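Side-chain contacts in 2-hydroxyisocaproyl-CoA dehydratase activator (Clostridium difficile, PDB 4EHU), which transfers one electron to (R)-2-hydroxyisocaproyl-CoA dehydratase, coupled to ATP hydrolysis, as a homodimer carrying a single [4Fe-4S] cluster: residues Cys82-Val87 and Leu108-Asn113; Leu52-Ile57 and Asp72-Ile77. All coordinates share one frame; numbering follows the deposited sequence.

Contact 1: residues Cys82-Val87 and Leu108-Asn113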
ATOM      1  N   CYS A  82      15.663 -20.905   7.397  1.00 17.47           N
ATOM      2  CA  CYS A  82      14.709 -21.973   7.634  1.00 18.83           C
ATOM      3  C   CYS A  82      13.941 -22.343   6.357  1.00 18.36           C
ATOM      4  O   CYS A  82      13.781 -23.525   6.085  1.00 18.44           O
ATOM      5  CB  CYS A  82      13.753 -21.635   8.768  1.00 20.50           C
ATOM      6  SG  CYS A  82      14.577 -21.653  10.404  1.00 21.39           S
ATOM      7  N   HIS A  83      13.470 -21.378   5.574  1.00 17.49           N
ATOM      8  CA  HIS A  83      12.787 -21.764   4.331  1.00 16.28           C
ATOM      9  C   HIS A  83      13.738 -22.470   3.374  1.00 16.07           C
ATOM     10  O   HIS A  83      13.362 -23.438   2.747  1.00 18.02           O
ATOM     11  CB  HIS A  83      12.150 -20.559   3.635  1.00 18.89           C
ATOM     12  CG  HIS A  83      10.828 -20.163   4.209  1.00 18.08           C
ATOM     13  ND1 HIS A  83       9.708 -20.957   4.116  1.00 16.81           N
ATOM     14  CD2 HIS A  83      10.435 -19.026   4.832  1.00 18.86           C
ATOM     15  CE1 HIS A  83       8.683 -20.342   4.682  1.00 20.16           C
ATOM     16  NE2 HIS A  83       9.103 -19.174   5.140  1.00 20.01           N
ATOM     17  N   ALA A  84      14.974 -21.995   3.259  1.00 18.38           N
ATOM     18  CA  ALA A  84      15.922 -22.665   2.372  1.00 17.71           C
ATOM     19  C   ALA A  84      16.175 -24.103   2.827  1.00 18.12           C
ATOM     20  O   ALA A  84      16.191 -25.014   1.994  1.00 18.94           O
ATOM     21  CB  ALA A  84      17.229 -21.900   2.296  1.00 17.98           C
ATOM     22  N   ARG A  85      16.351 -24.305   4.131  1.00 19.58           N
ATOM     23  CA  ARG A  85      16.631 -25.638   4.654  1.00 18.51           C
ATOM     24  C   ARG A  85      15.444 -26.560   4.411  1.00 17.39           C
ATOM     25  O   ARG A  85      15.611 -27.720   3.999  1.00 20.45           O
ATOM     26  CB  ARG A  85      16.933 -25.522   6.157  1.00 20.50           C
ATOM     27  CG  ARG A  85      17.248 -26.866   6.840  1.00 23.05           C
ATOM     28  CD  ARG A  85      18.538 -27.477   6.311  1.00 30.80           C
ATOM     29  NE  ARG A  85      18.798 -28.792   6.907  1.00 33.74           N
ATOM     30  CZ  ARG A  85      19.292 -28.971   8.125  1.00 31.29           C
ATOM     31  NH1 ARG A  85      19.592 -27.918   8.876  1.00 30.96           N
ATOM     32  NH2 ARG A  85      19.495 -30.207   8.594  1.00 31.61           N
ATOM     33  N   GLY A  86      14.245 -26.049   4.683  1.00 20.09           N
ATOM     34  CA  GLY A  86      13.024 -26.813   4.485  1.00 18.84           C
ATOM     35  C   GLY A  86      12.817 -27.192   3.020  1.00 18.26           C
ATOM     36  O   GLY A  86      12.560 -28.365   2.696  1.00 19.36           O
ATOM     37  N   VAL A  87      12.965 -26.220   2.132  1.00 17.62           N
ATOM     38  CA  VAL A  87      12.795 -26.487   0.711  1.00 17.42           C
ATOM     39  C   VAL A  87      13.852 -27.488   0.227  1.00 21.49           C
ATOM     40  O   VAL A  87      13.533 -28.416  -0.494  1.00 19.46           O
ATOM     41  CB  VAL A  87      12.878 -25.190  -0.107  1.00 20.03           C
ATOM     42  CG1 VAL A  87      12.976 -25.497  -1.597  1.00 19.69           C
ATOM     43  CG2 VAL A  87      11.672 -24.326   0.193  1.00 21.15           C
ATOM     44  N   LEU A 108      14.799 -15.654  -2.751  1.00 16.57           N
ATOM     45  CA  LEU A 108      16.109 -16.135  -2.356  1.00 16.05           C
ATOM     46  C   LEU A 108      16.754 -16.791  -3.545  1.00 17.57           C
ATOM     47  O   LEU A 108      16.122 -17.638  -4.232  1.00 18.64           O
ATOM     48  CB  LEU A 108      15.978 -17.202  -1.254  1.00 18.06           C
ATOM     49  CG  LEU A 108      15.591 -16.762   0.159  1.00 25.36           C
ATOM     50  CD1 LEU A 108      14.162 -16.246   0.224  1.00 23.44           C
ATOM     51  CD2 LEU A 108      15.784 -17.977   1.107  1.00 21.77           C
ATOM     52  N   LYS A 109      18.006 -16.449  -3.787  1.00 18.48           N
ATOM     53  CA  LYS A 109      18.806 -17.177  -4.748  1.00 19.76           C
ATOM     54  C   LYS A 109      19.824 -17.980  -3.965  1.00 21.79           C
ATOM     55  O   LYS A 109      20.502 -17.452  -3.090  1.00 21.45           O
ATOM     56  CB  LYS A 109      19.514 -16.227  -5.723  1.00 21.52           C
ATOM     57  CG  LYS A 109      20.492 -16.931  -6.638  1.00 23.29           C
ATOM     58  CD  LYS A 109      21.086 -15.980  -7.672  1.00 42.48           C
ATOM     59  CE  LYS A 109      21.359 -16.675  -8.990  1.00 57.18           C
ATOM     60  NZ  LYS A 109      20.270 -16.436  -9.978  1.00 53.66           N
ATOM     61  N   LEU A 110      19.920 -19.269  -4.262  1.00 19.00           N
ATOM     62  CA  LEU A 110      20.818 -20.153  -3.526  1.00 21.52           C
ATOM     63  C   LEU A 110      21.936 -20.642  -4.431  1.00 24.19           C
ATOM     64  O   LEU A 110      21.740 -20.774  -5.644  1.00 25.14           O
ATOM     65  CB  LEU A 110      20.057 -21.387  -3.023  1.00 20.92           C
ATOM     66  CG  LEU A 110      18.789 -21.101  -2.225  1.00 23.48           C
ATOM     67  CD1 LEU A 110      18.152 -22.423  -1.763  1.00 26.14           C
ATOM     68  CD2 LEU A 110      19.100 -20.200  -1.034  1.00 22.29           C
ATOM     69  N   ASP A 111      23.090 -20.936  -3.838  1.00 22.64           N
ATOM     70  CA  ASP A 111      24.188 -21.560  -4.572  1.00 31.31           C
ATOM     71  C   ASP A 111      23.973 -23.067  -4.602  1.00 27.08           C
ATOM     72  O   ASP A 111      22.931 -23.545  -4.169  1.00 28.23           O
ATOM     73  CB  ASP A 111      25.568 -21.200  -3.993  1.00 29.46           C
ATOM     74  CG  ASP A 111      25.811 -21.737  -2.568  1.00 27.21           C
ATOM     75  OD1 ASP A 111      25.054 -22.575  -2.042  1.00 25.04           O
ATOM     76  OD2 ASP A 111      26.788 -21.292  -1.936  1.00 28.74           O
ATOM     77  N   ASN A 112      24.964 -23.806  -5.080  1.00 29.28           N
ATOM     78  CA  ASN A 112      24.813 -25.255  -5.224  1.00 43.32           C
ATOM     79  C   ASN A 112      24.809 -25.976  -3.881  1.00 40.82           C
ATOM     80  O   ASN A 112      24.548 -27.177  -3.808  1.00 32.62           O
ATOM     81  CB  ASN A 112      25.905 -25.818  -6.134  1.00 67.64           C
ATOM     82  CG  ASN A 112      25.733 -25.383  -7.576  1.00 83.44           C
ATOM     83  OD1 ASN A 112      24.617 -25.127  -8.026  1.00 79.56           O
ATOM     84  ND2 ASN A 112      26.835 -25.295  -8.310  1.00 95.77           N
ATOM     85  N   ASN A 113      25.088 -25.244  -2.808  1.00 27.16           N
ATOM     86  CA  ASN A 113      25.132 -25.847  -1.492  1.00 27.27           C
ATOM     87  C   ASN A 113      23.877 -25.532  -0.688  1.00 31.17           C
ATOM     88  O   ASN A 113      23.733 -25.986   0.446  1.00 35.25           O
ATOM     89  CB  ASN A 113      26.370 -25.369  -0.734  1.00 27.98           C
ATOM     90  CG  ASN A 113      27.603 -25.315  -1.615  1.00 43.30           C
ATOM     91  OD1 ASN A 113      28.159 -26.346  -1.993  1.00 38.08           O
ATOM     92  ND2 ASN A 113      28.033 -24.107  -1.951  1.00 29.95           N
TER

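Contact 2: residues Leu52-Ile57 and Asp72-Ile77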
ATOM      1  N   LEU A  52       2.379 -36.374  22.271  1.00 67.31           N
ATOM      2  CA  LEU A  52       3.659 -36.011  22.861  1.00 61.98           C
ATOM      3  C   LEU A  52       3.488 -34.826  23.806  1.00 64.90           C
ATOM      4  O   LEU A  52       2.456 -34.157  23.795  1.00 73.96           O
ATOM      5  CB  LEU A  52       4.673 -35.666  21.763  1.00 58.70           C
ATOM      6  CG  LEU A  52       5.094 -36.817  20.841  1.00 52.53           C
ATOM      7  CD1 LEU A  52       5.845 -36.293  19.610  1.00 44.05           C
ATOM      8  CD2 LEU A  52       5.937 -37.835  21.607  1.00 50.13           C
ATOM      9  N   ALA A  53       4.502 -34.583  24.628  1.00 53.32           N
ATOM     10  CA  ALA A  53       4.524 -33.420  25.505  1.00 66.29           C
ATOM     11  C   ALA A  53       5.853 -32.700  25.334  1.00 57.05           C
ATOM     12  O   ALA A  53       6.774 -33.228  24.716  1.00 46.44           O
ATOM     13  CB  ALA A  53       4.329 -33.840  26.948  1.00 79.85           C
ATOM     14  N   ARG A  54       5.955 -31.494  25.879  1.00 58.09           N
ATOM     15  CA  ARG A  54       7.171 -30.707  25.738  1.00 57.93           C
ATOM     16  C   ARG A  54       8.396 -31.550  26.058  1.00 56.38           C
ATOM     17  O   ARG A  54       9.390 -31.501  25.344  1.00 45.07           O
ATOM     18  CB  ARG A  54       7.131 -29.479  26.654  1.00 72.22           C
ATOM     19  CG  ARG A  54       8.386 -28.615  26.589  1.00 75.79           C
ATOM     20  CD  ARG A  54       8.680 -28.172  25.162  1.00 73.48           C
ATOM     21  NE  ARG A  54       9.775 -27.208  25.072  1.00 63.42           N
ATOM     22  CZ  ARG A  54      11.050 -27.533  24.872  1.00 56.45           C
ATOM     23  NH1 ARG A  54      11.411 -28.809  24.752  1.00 47.49           N
ATOM     24  NH2 ARG A  54      11.969 -26.577  24.800  1.00 49.66           N
ATOM     25  N   GLU A  55       8.329 -32.330  27.132  1.00 54.40           N
ATOM     26  CA  GLU A  55       9.506 -33.048  27.599  1.00 59.65           C
ATOM     27  C   GLU A  55      10.003 -34.084  26.588  1.00 47.50           C
ATOM     28  O   GLU A  55      11.158 -34.500  26.643  1.00 47.90           O
ATOM     29  CB  GLU A  55       9.243 -33.705  28.961  1.00 77.89           C
ATOM     30  CG  GLU A  55       8.246 -34.852  28.937  1.00 93.92           C
ATOM     31  CD  GLU A  55       6.887 -34.469  29.500  1.00110.71           C
ATOM     32  OE1 GLU A  55       6.500 -33.286  29.395  1.00112.77           O
ATOM     33  OE2 GLU A  55       6.209 -35.358  30.057  1.00117.23           O
ATOM     34  N   ASP A  56       9.142 -34.486  25.660  1.00 55.98           N
ATOM     35  CA  ASP A  56       9.524 -35.448  24.628  1.00 57.75           C
ATOM     36  C   ASP A  56      10.274 -34.812  23.453  1.00 42.96           C
ATOM     37  O   ASP A  56      10.848 -35.518  22.628  1.00 40.92           O
ATOM     38  CB  ASP A  56       8.287 -36.171  24.096  1.00 69.38           C
ATOM     39  CG  ASP A  56       7.575 -36.963  25.163  1.00 78.82           C
ATOM     40  OD1 ASP A  56       8.063 -38.056  25.519  1.00 84.95           O
ATOM     41  OD2 ASP A  56       6.526 -36.493  25.644  1.00 70.74           O
ATOM     42  N   ILE A  57      10.255 -33.491  23.363  1.00 38.46           N
ATOM     43  CA  ILE A  57      10.916 -32.791  22.251  1.00 34.22           C
ATOM     44  C   ILE A  57      12.341 -32.419  22.671  1.00 36.45           C
ATOM     45  O   ILE A  57      12.538 -31.646  23.609  1.00 42.51           O
ATOM     46  CB  ILE A  57      10.146 -31.521  21.842  1.00 42.75           C
ATOM     47  CG1 ILE A  57       8.641 -31.805  21.786  1.00 40.82           C
ATOM     48  CG2 ILE A  57      10.642 -31.000  20.478  1.00 40.13           C
ATOM     49  CD1 ILE A  57       8.261 -32.904  20.791  1.00 45.25           C
ATOM     50  N   ASP A  72      10.681 -19.893  24.539  1.00 50.44           N
ATOM     51  CA  ASP A  72      10.796 -21.305  24.911  1.00 51.10           C
ATOM     52  C   ASP A  72      11.455 -22.172  23.835  1.00 53.88           C
ATOM     53  O   ASP A  72      11.172 -23.369  23.740  1.00 47.16           O
ATOM     54  CB  ASP A  72       9.416 -21.873  25.251  1.00 67.09           C
ATOM     55  CG  ASP A  72       8.875 -21.341  26.568  1.00 81.19           C
ATOM     56  OD1 ASP A  72       9.608 -21.388  27.579  1.00 84.79           O
ATOM     57  OD2 ASP A  72       7.718 -20.870  26.587  1.00 82.96           O
ATOM     58  N   ALA A  73      12.336 -21.577  23.037  1.00 54.01           N
ATOM     59  CA  ALA A  73      13.051 -22.322  22.002  1.00 51.74           C
ATOM     60  C   ALA A  73      14.526 -22.433  22.362  1.00 38.53           C
ATOM     61  O   ALA A  73      15.044 -21.619  23.125  1.00 37.13           O
ATOM     62  CB  ALA A  73      12.883 -21.640  20.627  1.00 37.21           C
ATOM     63  N   ASP A  74      15.190 -23.444  21.808  1.00 37.99           N
ATOM     64  CA  ASP A  74      16.630 -23.610  21.956  1.00 30.61           C
ATOM     65  C   ASP A  74      17.426 -22.657  21.062  1.00 40.88           C
ATOM     66  O   ASP A  74      18.497 -22.184  21.449  1.00 38.84           O
ATOM     67  CB  ASP A  74      17.031 -25.050  21.670  1.00 33.02           C
ATOM     68  CG  ASP A  74      16.462 -26.025  22.683  1.00 43.79           C
ATOM     69  OD1 ASP A  74      16.973 -26.063  23.816  1.00 38.50           O
ATOM     70  OD2 ASP A  74      15.506 -26.756  22.357  1.00 33.66           O
ATOM     71  N   LYS A  75      16.917 -22.395  19.862  1.00 34.12           N
ATOM     72  CA  LYS A  75      17.504 -21.392  18.989  1.00 35.02           C
ATOM     73  C   LYS A  75      16.381 -20.612  18.323  1.00 30.03           C
ATOM     74  O   LYS A  75      15.274 -21.131  18.120  1.00 26.35           O
ATOM     75  CB  LYS A  75      18.373 -22.031  17.898  1.00 29.94           C
ATOM     76  CG  LYS A  75      19.604 -22.750  18.381  1.00 40.41           C
ATOM     77  CD  LYS A  75      20.667 -21.788  18.847  1.00 40.92           C
ATOM     78  CE  LYS A  75      21.842 -22.543  19.459  1.00 46.98           C
ATOM     79  NZ  LYS A  75      22.923 -21.634  19.926  1.00 56.77           N
ATOM     80  N   GLN A  76      16.665 -19.359  18.004  1.00 27.33           N
ATOM     81  CA  GLN A  76      15.808 -18.577  17.131  1.00 25.27           C
ATOM     82  C   GLN A  76      16.612 -18.325  15.872  1.00 25.78           C
ATOM     83  O   GLN A  76      17.693 -17.757  15.941  1.00 30.38           O
ATOM     84  CB  GLN A  76      15.448 -17.255  17.805  1.00 28.23           C
ATOM     85  CG  GLN A  76      14.736 -17.441  19.122  1.00 40.93           C
ATOM     86  CD  GLN A  76      15.129 -16.394  20.141  1.00 51.45           C
ATOM     87  OE1 GLN A  76      16.298 -16.016  20.250  1.00 38.48           O
ATOM     88  NE2 GLN A  76      14.151 -15.906  20.887  1.00 45.71           N
ATOM     89  N   ILE A  77      16.084 -18.711  14.714  1.00 26.08           N
ATOM     90  CA  ILE A  77      16.889 -18.680  13.488  1.00 24.14           C
ATOM     91  C   ILE A  77      16.152 -17.964  12.386  1.00 26.80           C
ATOM     92  O   ILE A  77      14.945 -18.074  12.284  1.00 24.51           O
ATOM     93  CB  ILE A  77      17.260 -20.111  13.013  1.00 24.03           C
ATOM     94  CG1 ILE A  77      18.143 -20.806  14.063  1.00 24.71           C
ATOM     95  CG2 ILE A  77      18.005 -20.078  11.695  1.00 25.54           C
ATOM     96  CD1 ILE A  77      18.377 -22.281  13.752  1.00 27.17           C
TER
HETATM   97  O   HOH W   1      14.315 -28.275  24.149  1.00 49.15           O

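Contact 1: residues Cys82-Val87 and Leu108-Asn113
The side chain of Leu-110 leaves strand 105-110 with CG anti to the carbonyl carbon (chi1 -53°) and CD1 anti to CA (chi2 -179°), so that both its methyls face the CB of Ala-84 on helix 79-90. Ala-84 CB lies 4.2 Å from Leu-110 CD2 and equally far from Leu-110 CD1, resting against the fork of the leucine. Two residues earlier on the same side of the strand, Leu-108 offers a single branch: its CD2 stands 4.3 Å from Ala-84 CB. The alanine methyl thus faces the groove between two alternate leucines, and the closest approach of the two backbones is 8.1 Å, between Ala-84 CA and Leu-108 CA. Both leucines also pack on Ile-97 of the neighbouring strand 96-100, which Val-87 of the helix touches as well. Beyond the strand end the chain turns away from the helix, and Asp-111 OD1 accepts from Asn-113 N at 2.8 Å in an Asx turn. All three touching residues are buried, and no hydrogen bond crosses between the two segments; here the contact of helix and sheet in this actin-type ATPase is apolar and shape-based, consistent with burial of hydrocarbon as its main contribution.

Contact 2: residues Leu52-Ile57 and Asp72-Ile77
Arg-54 reaches from the turn between helix 38-50 and strand 57-63 to the approach to strand 75-76, an edge strand of one five-stranded sheet of the actin fold, and its terminal NH2 does the bridging. This nitrogen gives a weak, long hydrogen bond to the backbone carbonyl of Asp-72, with Arg-54 NH2 3.5 Å from Asp-72 O and an N-H...O angle of 148°; the oxygen lies at the guanidinium edge, near its plane. A second bond from NH2 goes to a water, again at the edge and in plane, 3.0 Å from Arg-54 NH2. That water donates in turn to the carboxylate of Asp-74, its oxygen 2.6 Å from Asp-74 OD2. The same OD2 accepts from the backbone N of Val-60 in strand 57-63, so a main-chain donor and the water share it. Direct pairing of the charges is not reached, since Arg-54 NH2 and Asp-74 OD2 stay 4.3 Å apart. The arginine gets there with CG anti to its backbone nitrogen (chi1 179°) and a bend at chi2 (56°). Within its own turn, Asp-56 OD2 accepts from Ala-53 N at 3.0 Å, on the anti side of the carboxylate, while Ala-53 O receives Asp-56 N. At this exposed site a water links arginine to Asp-74, and the attraction of opposite charges is probably softened by solvent; the connection is polar and modest in strength.

How the contacts relate
Contact 2 closes before contact 1 opens along the chain, and strand 75-76 of the former is followed by helix 79-90 of the latter. Their centres lie 24 Å apart, yet they meet where Ile-77 CG2 packs 4.0 Å from Cys-82 SG. The contacts belong to two five-stranded sheets of the same strand order, 3-2-1-4-5, the duplicated core of the actin fold: strand 75-76 is an edge of one, while helix 79-90 covers the other. Contact 1 is nearer the nucleotide, with the Leu-108 side chain about 10 Å from bound ADPNP and from magnesium and about 8 Å from the ATP-binding Asp-104 side chain; contact 2 lies at the surface, away from the nucleotide and the iron-sulfur cluster.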